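Teicoplanin pseudoaglycone deacetylases Orf2 (Actinoplanes teichomyceticus, PDB 3DFF) probably acts as a zinc-dependent deacetylase of the PIG-L family, removing an acetyl group from the teicoplanin pseudoaglycone during biosynthesis of the antibiotic. Local coordinates at residues R107-H112 / N122-D127; R58-W63 / S98-L103; G93-S98 / G134-D139; A166-A171 / G196-P201. One frame throughout, in Å; residues are numbered along the deposited sequence.

Contact 1 of 4, residues R107-H112 / N122-D127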
# COMPACT_ATOMS: atom_id res chain seq x y z
N ARG A 107 24.76 3.65 7.09
CA ARG A 107 24.47 2.30 6.59
C ARG A 107 23.14 2.31 5.83
O ARG A 107 22.30 3.18 6.06
CB ARG A 107 24.41 1.29 7.73
CG ARG A 107 25.80 0.96 8.34
CD ARG A 107 25.70 -0.15 9.37
NE ARG A 107 24.83 0.23 10.48
CZ ARG A 107 24.11 -0.62 11.20
NH1 ARG A 107 24.14 -1.92 10.94
NH2 ARG A 107 23.35 -0.16 12.18
N TRP A 108 22.96 1.36 4.92
CA TRP A 108 21.63 1.15 4.31
C TRP A 108 20.67 0.67 5.37
O TRP A 108 21.04 -0.08 6.29
CB TRP A 108 21.71 0.09 3.23
CG TRP A 108 22.56 0.50 2.06
CD1 TRP A 108 23.78 -0.03 1.71
CD2 TRP A 108 22.27 1.51 1.09
NE1 TRP A 108 24.26 0.60 0.59
CE2 TRP A 108 23.35 1.54 0.19
CE3 TRP A 108 21.19 2.39 0.90
CZ2 TRP A 108 23.38 2.42 -0.90
CZ3 TRP A 108 21.23 3.27 -0.17
CH2 TRP A 108 22.33 3.27 -1.07
N LEU A 109 19.40 1.04 5.23
CA LEU A 109 18.38 0.53 6.12
C LEU A 109 18.19 -0.99 5.96
O LEU A 109 18.10 -1.74 6.93
CB LEU A 109 17.05 1.25 5.84
CG LEU A 109 15.83 0.71 6.57
CD1 LEU A 109 15.96 0.80 8.09
CD2 LEU A 109 14.64 1.52 6.12
N THR A 110 18.11 -1.43 4.70
CA THR A 110 17.81 -2.84 4.40
C THR A 110 19.06 -3.52 3.82
O THR A 110 19.80 -2.93 3.04
CB THR A 110 16.63 -2.97 3.40
OG1 THR A 110 17.02 -2.36 2.18
CG2 THR A 110 15.40 -2.24 3.92
N ALA A 111 19.28 -4.76 4.22
CA ALA A 111 20.48 -5.49 3.80
C ALA A 111 20.12 -6.88 3.32
O ALA A 111 19.18 -7.48 3.83
CB ALA A 111 21.47 -5.58 4.95
N HIS A 112 20.88 -7.37 2.35
CA HIS A 112 20.79 -8.77 1.94
C HIS A 112 21.74 -9.60 2.81
O HIS A 112 22.89 -9.22 3.02
CB HIS A 112 21.17 -8.94 0.47
CG HIS A 112 21.16 -10.36 0.01
ND1 HIS A 112 20.00 -11.05 -0.25
CD2 HIS A 112 22.18 -11.23 -0.23
CE1 HIS A 112 20.30 -12.29 -0.63
NE2 HIS A 112 21.61 -12.41 -0.64
N ASN A 122 18.29 -3.23 9.26
CA ASN A 122 19.32 -2.89 10.23
C ASN A 122 18.75 -2.14 11.42
O ASN A 122 17.86 -1.32 11.27
CB ASN A 122 20.42 -2.08 9.55
CG ASN A 122 21.32 -2.94 8.69
OD1 ASN A 122 21.73 -2.55 7.60
ND2 ASN A 122 21.64 -4.12 9.19
N ASP A 123 19.26 -2.44 12.62
CA ASP A 123 18.72 -1.79 13.79
C ASP A 123 19.02 -0.29 13.75
O ASP A 123 20.06 0.12 13.25
CB ASP A 123 19.31 -2.44 15.05
CG ASP A 123 18.76 -3.84 15.29
OD1 ASP A 123 17.52 -4.01 15.38
OD2 ASP A 123 19.59 -4.76 15.43
N HIS A 124 18.08 0.50 14.27
CA HIS A 124 18.23 1.95 14.29
C HIS A 124 17.34 2.59 15.36
O HIS A 124 16.46 1.93 15.92
CB HIS A 124 17.87 2.52 12.90
CG HIS A 124 16.50 2.14 12.45
ND1 HIS A 124 16.21 0.90 11.91
CD2 HIS A 124 15.32 2.81 12.50
CE1 HIS A 124 14.92 0.84 11.62
NE2 HIS A 124 14.36 1.98 11.98
N SER A 125 17.57 3.87 15.63
CA SER A 125 16.96 4.57 16.76
C SER A 125 15.45 4.73 16.65
O SER A 125 14.92 4.87 15.54
CB SER A 125 17.61 5.95 16.96
OG SER A 125 17.22 6.89 15.95
N PRO A 126 14.76 4.74 17.82
CA PRO A 126 13.34 5.12 17.91
C PRO A 126 13.08 6.41 17.14
O PRO A 126 12.17 6.46 16.29
CB PRO A 126 13.13 5.33 19.42
CG PRO A 126 14.15 4.41 20.07
CD PRO A 126 15.32 4.34 19.13
N ASP A 127 13.91 7.42 17.39
CA ASP A 127 13.74 8.75 16.80
C ASP A 127 13.63 8.74 15.27
O ASP A 127 12.79 9.44 14.71
CB ASP A 127 14.89 9.68 17.23
CG ASP A 127 14.87 9.99 18.71
OD1 ASP A 127 13.92 9.59 19.42
OD2 ASP A 127 15.81 10.66 19.18
O HOH W 1 21.77 -3.97 12.30
O HOH W 2 22.09 2.03 13.83
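Leu109 and Asn122 bring the two backbones to 5.4 Å between their CA atoms, joined by a nearly straight bond from Asn122 N to Leu109 O of 2.8 Å. This bond closes the open end of a small antiparallel hairpin, strands 110-111 and 120-121, just before the chain enters helix 126-147, where Ser125 is the N-cap. Outside that bond, side chains and water do the joining. Arg107 reaches across Asn122, with Asn122 CB over one face of its guanidinium. Arg107 NE is held by a salt bridge to Asp105, while Arg107 NH2 reaches water 2 by a weak bond; that water in turn donates to Asp123 O at 2.8 Å. Deeper in, the methyl CD1 of buried Leu109 lies 3.7 Å from CE1 of His124, the two side chains crossing obliquely. The imidazole is fixed through both nitrogens. Its CG sits between the backbone N and the carbonyl carbon (chi1 56°), and NE2 bonds to Asp129, its partner in a zinc site seen for this protein, with no zinc bound there in this chain. At the other nitrogen, His124 ND1 reaches back to donate to Asn122 O at 2.8 Å, with the acceptor in the ring plane.

Contact 2 of 4, residues R58-W63 / S98-L103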
# COMPACT_ATOMS: atom_id res chain seq x y z
N ARG A 58 19.42 -6.28 -6.23
CA ARG A 58 18.79 -7.60 -6.29
C ARG A 58 17.28 -7.49 -6.55
O ARG A 58 16.72 -8.28 -7.31
CB ARG A 58 19.06 -8.38 -4.99
CG ARG A 58 18.61 -9.83 -5.05
CD ARG A 58 18.71 -10.51 -3.69
NE ARG A 58 17.93 -11.75 -3.65
CZ ARG A 58 16.69 -11.84 -3.17
NH1 ARG A 58 16.06 -10.77 -2.70
NH2 ARG A 58 16.07 -13.02 -3.17
N MSE A 59 16.64 -6.52 -5.92
CA MSE A 59 15.20 -6.32 -6.12
C MSE A 59 14.92 -5.91 -7.55
O MSE A 59 13.95 -6.38 -8.17
CB MSE A 59 14.65 -5.26 -5.16
CG MSE A 59 14.51 -5.73 -3.72
SE MSE A 59 13.58 -7.44 -3.49
CE MSE A 59 12.29 -7.37 -4.98
N HIS A 60 15.76 -5.02 -8.07
CA HIS A 60 15.58 -4.54 -9.45
C HIS A 60 15.61 -5.71 -10.43
O HIS A 60 14.80 -5.78 -11.35
CB HIS A 60 16.62 -3.49 -9.81
CG HIS A 60 16.49 -2.23 -9.01
ND1 HIS A 60 17.44 -1.24 -8.99
CD2 HIS A 60 15.49 -1.81 -8.19
CE1 HIS A 60 17.05 -0.27 -8.19
NE2 HIS A 60 15.87 -0.58 -7.70
N THR A 61 16.54 -6.64 -10.19
CA THR A 61 16.64 -7.86 -11.00
C THR A 61 15.38 -8.72 -10.91
O THR A 61 14.90 -9.23 -11.93
CB THR A 61 17.90 -8.66 -10.61
OG1 THR A 61 19.06 -7.87 -10.96
CG2 THR A 61 17.95 -9.99 -11.36
N ILE A 62 14.82 -8.85 -9.70
CA ILE A 62 13.60 -9.62 -9.48
C ILE A 62 12.42 -8.95 -10.22
O ILE A 62 11.50 -9.63 -10.70
CB ILE A 62 13.33 -9.77 -7.96
CG1 ILE A 62 14.31 -10.80 -7.38
CG2 ILE A 62 11.88 -10.16 -7.67
CD1 ILE A 62 14.40 -10.77 -5.86
N TRP A 63 12.49 -7.62 -10.33
CA TRP A 63 11.46 -6.83 -11.02
C TRP A 63 11.66 -6.78 -12.53
O TRP A 63 10.94 -6.06 -13.23
CB TRP A 63 11.46 -5.40 -10.46
CG TRP A 63 11.01 -5.31 -9.04
CD1 TRP A 63 10.26 -6.22 -8.35
CD2 TRP A 63 11.24 -4.22 -8.15
NE1 TRP A 63 10.03 -5.77 -7.07
CE2 TRP A 63 10.62 -4.54 -6.92
CE3 TRP A 63 11.91 -3.00 -8.27
CZ2 TRP A 63 10.65 -3.68 -5.83
CZ3 TRP A 63 11.95 -2.15 -7.19
CH2 TRP A 63 11.33 -2.50 -5.97
N SER A 98 11.86 1.59 1.44
CA SER A 98 12.83 1.02 2.40
C SER A 98 14.12 0.54 1.75
O SER A 98 15.17 0.65 2.39
CB SER A 98 12.19 -0.12 3.20
OG SER A 98 11.75 -1.14 2.32
N ILE A 99 14.08 0.04 0.51
CA ILE A 99 15.33 -0.44 -0.12
C ILE A 99 16.29 0.66 -0.53
O ILE A 99 17.44 0.39 -0.91
CB ILE A 99 15.09 -1.40 -1.31
CG1 ILE A 99 14.24 -0.71 -2.40
CG2 ILE A 99 14.46 -2.68 -0.82
CD1 ILE A 99 14.22 -1.51 -3.75
N TYR A 100 15.84 1.91 -0.45
CA TYR A 100 16.69 3.02 -0.86
C TYR A 100 17.11 3.89 0.31
O TYR A 100 17.93 4.79 0.11
CB TYR A 100 15.99 3.91 -1.91
CG TYR A 100 15.49 3.16 -3.13
CD1 TYR A 100 16.37 2.39 -3.93
CD2 TYR A 100 14.15 3.22 -3.49
CE1 TYR A 100 15.91 1.71 -5.05
CE2 TYR A 100 13.68 2.53 -4.62
CZ TYR A 100 14.56 1.78 -5.38
OH TYR A 100 14.08 1.09 -6.49
N ARG A 101 16.54 3.66 1.49
CA ARG A 101 16.79 4.55 2.62
C ARG A 101 18.09 4.21 3.33
O ARG A 101 18.53 3.06 3.33
CB ARG A 101 15.64 4.54 3.63
CG ARG A 101 14.32 5.10 3.05
CD ARG A 101 13.40 5.63 4.16
NE ARG A 101 12.96 4.65 5.15
CZ ARG A 101 11.93 3.82 4.97
NH1 ARG A 101 11.29 3.81 3.81
NH2 ARG A 101 11.57 2.98 5.91
N LYS A 102 18.69 5.23 3.95
CA LYS A 102 19.87 5.06 4.79
C LYS A 102 19.58 5.37 6.26
O LYS A 102 18.63 6.11 6.57
CB LYS A 102 20.98 5.98 4.32
CG LYS A 102 21.64 5.49 3.05
CD LYS A 102 22.79 6.40 2.67
CE LYS A 102 23.50 5.89 1.44
NZ LYS A 102 24.60 6.83 1.06
N LEU A 103 20.40 4.79 7.14
CA LEU A 103 20.35 5.06 8.58
C LEU A 103 21.08 6.34 8.89
O LEU A 103 21.90 6.79 8.10
CB LEU A 103 21.00 3.92 9.36
CG LEU A 103 20.41 2.51 9.20
CD1 LEU A 103 21.10 1.55 10.13
CD2 LEU A 103 18.91 2.51 9.44
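His60 and Tyr100 meet rim to rim, neither ring over the other's face, with their planes at 44°. The Tyr100 hydroxyl lies at the imidazole edge and is hydrogen-bonded to it: His60 NE2 and Tyr100 OH are 2.7 Å apart, and either could be the donor. The same OH sits in the plane of the Trp63 indole, at the edge, 3.9 Å from its CZ3. One face of that indole is taken by a carbonyl of its own helix, Met59 O, 3.2 Å above the plane and offset toward the rim. One face of the Tyr100 ring is covered by the neighbouring Ile99, whose CG1 stands over the ring centre. The contact thus joins the C-terminal end of helix 54-62 to the loop that follows strand 89-92, on the side of the PIG-L fold where Asp97, a zinc-binding residue seen for this protein, lies two residues before Ile99. CD1 of Ile99 supplies the apolar half, meeting Trp63 CH2 tip to tip at 3.8 Å and the CB of selenomethionine Met59 at 4.0 Å. The extended chi2 of Ile99 (168°) sends CD1 out to these partners. The other nitrogen of the buried imidazole, His60 ND1, bonds to Pro67 O.

Contact 3 of 4, residues G93-S98 / G134-D139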
# COMPACT_ATOMS: atom_id res chain seq x y z
N GLY A 93 4.23 10.44 -4.18
CA GLY A 93 4.91 11.09 -3.06
C GLY A 93 6.43 11.07 -3.16
O GLY A 93 6.99 10.49 -4.11
N ARG A 94 7.07 11.70 -2.18
CA ARG A 94 8.50 12.00 -2.19
C ARG A 94 9.34 11.01 -1.39
O ARG A 94 10.57 11.10 -1.39
CB ARG A 94 8.72 13.40 -1.59
CG ARG A 94 8.49 13.49 -0.11
CD ARG A 94 8.79 14.91 0.39
NE ARG A 94 8.16 15.18 1.67
CZ ARG A 94 8.77 15.18 2.85
NH1 ARG A 94 10.07 14.88 2.97
NH2 ARG A 94 8.05 15.47 3.93
N PHE A 95 8.71 10.07 -0.69
CA PHE A 95 9.45 9.25 0.27
C PHE A 95 10.11 8.06 -0.37
O PHE A 95 9.54 7.44 -1.27
CB PHE A 95 8.54 8.81 1.42
CG PHE A 95 7.97 9.98 2.16
CD1 PHE A 95 8.72 10.62 3.14
CD2 PHE A 95 6.73 10.52 1.79
CE1 PHE A 95 8.22 11.76 3.79
CE2 PHE A 95 6.23 11.67 2.42
CZ PHE A 95 6.95 12.26 3.44
N LEU A 96 11.31 7.73 0.11
CA LEU A 96 12.06 6.63 -0.48
C LEU A 96 11.61 5.29 0.09
O LEU A 96 11.58 5.09 1.30
CB LEU A 96 13.55 6.80 -0.16
CG LEU A 96 14.27 7.93 -0.91
CD1 LEU A 96 15.72 8.00 -0.41
CD2 LEU A 96 14.25 7.74 -2.38
N ASP A 97 11.35 4.35 -0.82
CA ASP A 97 11.11 2.96 -0.43
C ASP A 97 12.21 2.48 0.52
O ASP A 97 13.36 2.89 0.39
CB ASP A 97 11.10 2.06 -1.66
CG ASP A 97 10.67 0.65 -1.30
OD1 ASP A 97 11.43 -0.10 -0.64
OD2 ASP A 97 9.54 0.30 -1.63
N SER A 98 11.86 1.59 1.44
CA SER A 98 12.83 1.02 2.40
C SER A 98 14.12 0.54 1.75
O SER A 98 15.17 0.65 2.39
CB SER A 98 12.19 -0.12 3.20
OG SER A 98 11.75 -1.14 2.32
N GLY A 134 6.36 11.19 11.15
CA GLY A 134 6.00 12.61 11.27
C GLY A 134 6.02 13.34 9.93
O GLY A 134 5.10 14.10 9.61
N GLU A 135 7.06 13.10 9.14
CA GLU A 135 7.16 13.70 7.82
C GLU A 135 6.04 13.24 6.91
O GLU A 135 5.45 14.04 6.20
CB GLU A 135 8.51 13.38 7.18
CG GLU A 135 9.69 14.02 7.91
CD GLU A 135 9.96 15.44 7.49
OE1 GLU A 135 9.40 15.90 6.47
OE2 GLU A 135 10.75 16.12 8.19
N VAL A 136 5.75 11.94 6.91
CA VAL A 136 4.68 11.43 6.07
C VAL A 136 3.35 12.05 6.50
O VAL A 136 2.53 12.42 5.65
CB VAL A 136 4.60 9.90 6.12
CG1 VAL A 136 3.44 9.39 5.26
CG2 VAL A 136 5.92 9.30 5.60
N ALA A 137 3.13 12.13 7.82
CA ALA A 137 1.91 12.74 8.37
C ALA A 137 1.77 14.19 7.90
O ALA A 137 0.67 14.62 7.57
CB ALA A 137 1.92 12.65 9.86
N ASP A 138 2.88 14.92 7.85
CA ASP A 138 2.88 16.31 7.36
C ASP A 138 2.35 16.37 5.93
O ASP A 138 1.47 17.18 5.60
CB ASP A 138 4.29 16.93 7.39
CG ASP A 138 4.78 17.25 8.79
OD1 ASP A 138 4.02 17.10 9.78
OD2 ASP A 138 5.96 17.67 8.92
N ASP A 139 2.91 15.52 5.06
CA ASP A 139 2.51 15.48 3.67
C ASP A 139 1.04 15.07 3.49
O ASP A 139 0.33 15.63 2.66
CB ASP A 139 3.44 14.56 2.86
CG ASP A 139 4.75 15.23 2.52
OD1 ASP A 139 5.14 16.17 3.23
OD2 ASP A 139 5.38 14.82 1.53
O HOH W 3 4.91 13.14 -0.56
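Arg94 and Phe95 lie against helix residues Glu135, Val136 and Asp139 as a charged layer over an aromatic one. The Arg94 chain, extended from CG to NE, crosses both acidic side chains at about a right angle and ends in a three-bond network. Side-on, NE gives a hydrogen bond to Asp139 OD2 at 2.8 Å and NH2 one to Asp139 OD1 at 3.1 Å; the latter oxygen is met from above its carboxylate plane, the planes of the two groups being 54° apart. NH2 also donates to Glu135 OE1 at 2.9 Å, using that oxygen's anti lone pair, and here the planes stand 86° apart. Water 3 adds a link by accepting from Arg94 N and donating to Asp139 OD2. Beneath the salt bridges the Phe95 ring is sandwiched: CG of Arg94 lies over the centre of one face, while Val136 CG2 makes a CH-pi contact with the other, 3.7 Å from the centroid and 7° off the ring normal. In the fold, the loop after strand 89-92 is thereby pressed onto helix 126-147. Phe95 also reaches Tyr41 on strand 37-42, and Val136 packs against Ala170 of helix 162-178.

Contact 4 of 4, residues A166-A171 / G196-P201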
# COMPACT_ATOMS: atom_id res chain seq x y z
N ALA A 166 4.46 2.56 8.59
CA ALA A 166 4.67 4.02 8.58
C ALA A 166 3.53 4.75 7.88
O ALA A 166 3.06 5.79 8.37
CB ALA A 166 5.98 4.36 7.89
N THR A 167 3.06 4.21 6.76
CA THR A 167 1.97 4.83 6.00
C THR A 167 0.70 4.84 6.84
O THR A 167 0.02 5.87 6.95
CB THR A 167 1.74 4.04 4.70
OG1 THR A 167 2.92 4.15 3.88
CG2 THR A 167 0.53 4.60 3.94
N ARG A 168 0.39 3.69 7.43
CA ARG A 168 -0.84 3.52 8.18
C ARG A 168 -0.85 4.47 9.36
O ARG A 168 -1.81 5.21 9.55
CB ARG A 168 -0.99 2.07 8.63
CG ARG A 168 -2.20 1.85 9.56
CD ARG A 168 -2.03 0.58 10.38
NE ARG A 168 -0.90 0.68 11.31
CZ ARG A 168 -0.28 -0.37 11.85
NH1 ARG A 168 -0.66 -1.62 11.56
NH2 ARG A 168 0.74 -0.17 12.66
N ASP A 169 0.24 4.47 10.13
CA ASP A 169 0.32 5.30 11.34
C ASP A 169 0.22 6.78 10.95
O ASP A 169 -0.56 7.52 11.54
CB ASP A 169 1.61 5.01 12.12
CG ASP A 169 1.63 3.61 12.74
OD1 ASP A 169 0.62 2.86 12.64
OD2 ASP A 169 2.64 3.26 13.38
N ALA A 170 0.99 7.21 9.96
CA ALA A 170 0.94 8.61 9.51
C ALA A 170 -0.48 9.01 9.08
O ALA A 170 -0.95 10.10 9.41
CB ALA A 170 1.90 8.83 8.37
N ALA A 171 -1.14 8.13 8.33
CA ALA A 171 -2.54 8.40 7.91
C ALA A 171 -3.49 8.51 9.12
O ALA A 171 -4.39 9.37 9.12
CB ALA A 171 -3.04 7.35 6.92
N GLY A 196 -3.84 -11.77 10.23
CA GLY A 196 -4.76 -10.65 10.04
C GLY A 196 -4.72 -9.62 11.16
O GLY A 196 -5.05 -8.46 10.94
N ALA A 197 -4.29 -10.04 12.35
CA ALA A 197 -4.28 -9.13 13.50
C ALA A 197 -3.18 -8.09 13.36
O ALA A 197 -2.08 -8.41 12.91
CB ALA A 197 -4.11 -9.92 14.80
N VAL A 198 -3.48 -6.84 13.71
CA VAL A 198 -2.48 -5.77 13.72
C VAL A 198 -2.53 -4.96 15.02
O VAL A 198 -3.56 -4.91 15.70
CB VAL A 198 -2.60 -4.80 12.48
CG1 VAL A 198 -2.27 -5.52 11.17
CG2 VAL A 198 -3.96 -4.13 12.41
N GLU A 199 -1.40 -4.36 15.36
CA GLU A 199 -1.30 -3.50 16.52
C GLU A 199 -1.28 -2.07 16.01
O GLU A 199 -0.37 -1.67 15.29
CB GLU A 199 -0.02 -3.83 17.31
CG GLU A 199 0.37 -2.81 18.41
CD GLU A 199 -0.04 -3.23 19.83
OE1 GLU A 199 -0.21 -2.33 20.70
OE2 GLU A 199 -0.19 -4.45 20.08
N LEU A 200 -2.32 -1.31 16.37
CA LEU A 200 -2.44 0.09 15.97
C LEU A 200 -1.79 1.00 17.03
O LEU A 200 -1.60 0.59 18.16
CB LEU A 200 -3.92 0.45 15.81
CG LEU A 200 -4.67 -0.30 14.70
CD1 LEU A 200 -6.13 0.12 14.66
CD2 LEU A 200 -4.03 -0.07 13.31
N PRO A 201 -1.47 2.25 16.66
CA PRO A 201 -0.98 3.17 17.70
C PRO A 201 -2.01 3.41 18.78
O PRO A 201 -3.22 3.33 18.50
CB PRO A 201 -0.71 4.48 16.94
CG PRO A 201 -0.63 4.09 15.48
CD PRO A 201 -1.52 2.87 15.32
O HOH W 4 2.05 -2.30 14.26
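Arg168 meets Leu200, and Asp169 meets Pro201, where helix 162-178 faces the loop of residues 196-201. Leu200 CD2 lies over one face of the Arg168 guanidinium and packs 3.6 Å from Arg168 CD, the two side chains crossing at about a right angle, while Val198 CB approaches Arg168 NH1 at 3.8 Å. Pro201 lies beside Asp169, its CG 3.3 Å from Asp169 OD1. Behind this mainly carbon wrapping, the two helix residues position each other. The guanidinium holds Asp169 OD1 side-on with two nitrogens: Arg168 NE and Arg168 NH2 each donate to that one oxygen at 3.0 Å, both from the same face of the carboxylate, and OD1 lies in the guanidinium plane. The arginine chain leaves with CG anti to the backbone N (chi1 174°) and bends at chi3 (65°), which turns NE back toward the neighbouring acid. Farther out, water 4 accepts from Arg168 NH2 at 3.0 Å and donates to Glu199 O at 2.7 Å, and Arg168 NH1 is fixed by Ala156 O beyond strand 151-155. Pro201 also touches Leu172 and Phe173, so the loop before strand 204-211 is seated along helix 162-178, whose first turn carries His164, a ligand of the bound zinc. No direct hydrogen bond crosses between helix and loop: the Asp169 carboxylate probably offsets the charge of the buried Arg168, while the link to the loop carbonyl runs through water 4.

Contacts 1 to 3 form a continuous patch within the PIG-L-type deacetylase part of the chain. Contacts 2 and 3 share Ser98, lie about 17 Å apart between centres and cross along the chain, so the loop after strand 89-92 is tied first to helix 126-147 and then to helix 54-62. Contact 1, about 13 Å from the centre of contact 2, is nested within the span closed by contact 3, and both use helix 126-147. Contact 4 follows later on helix 162-178; it touches contact 3 where Ala170 packs on Val136, but lies clear of contacts 1 and 2. Contacts 2 to 4 thus join loops to helices, while contact 1 closes a hairpin at the surface.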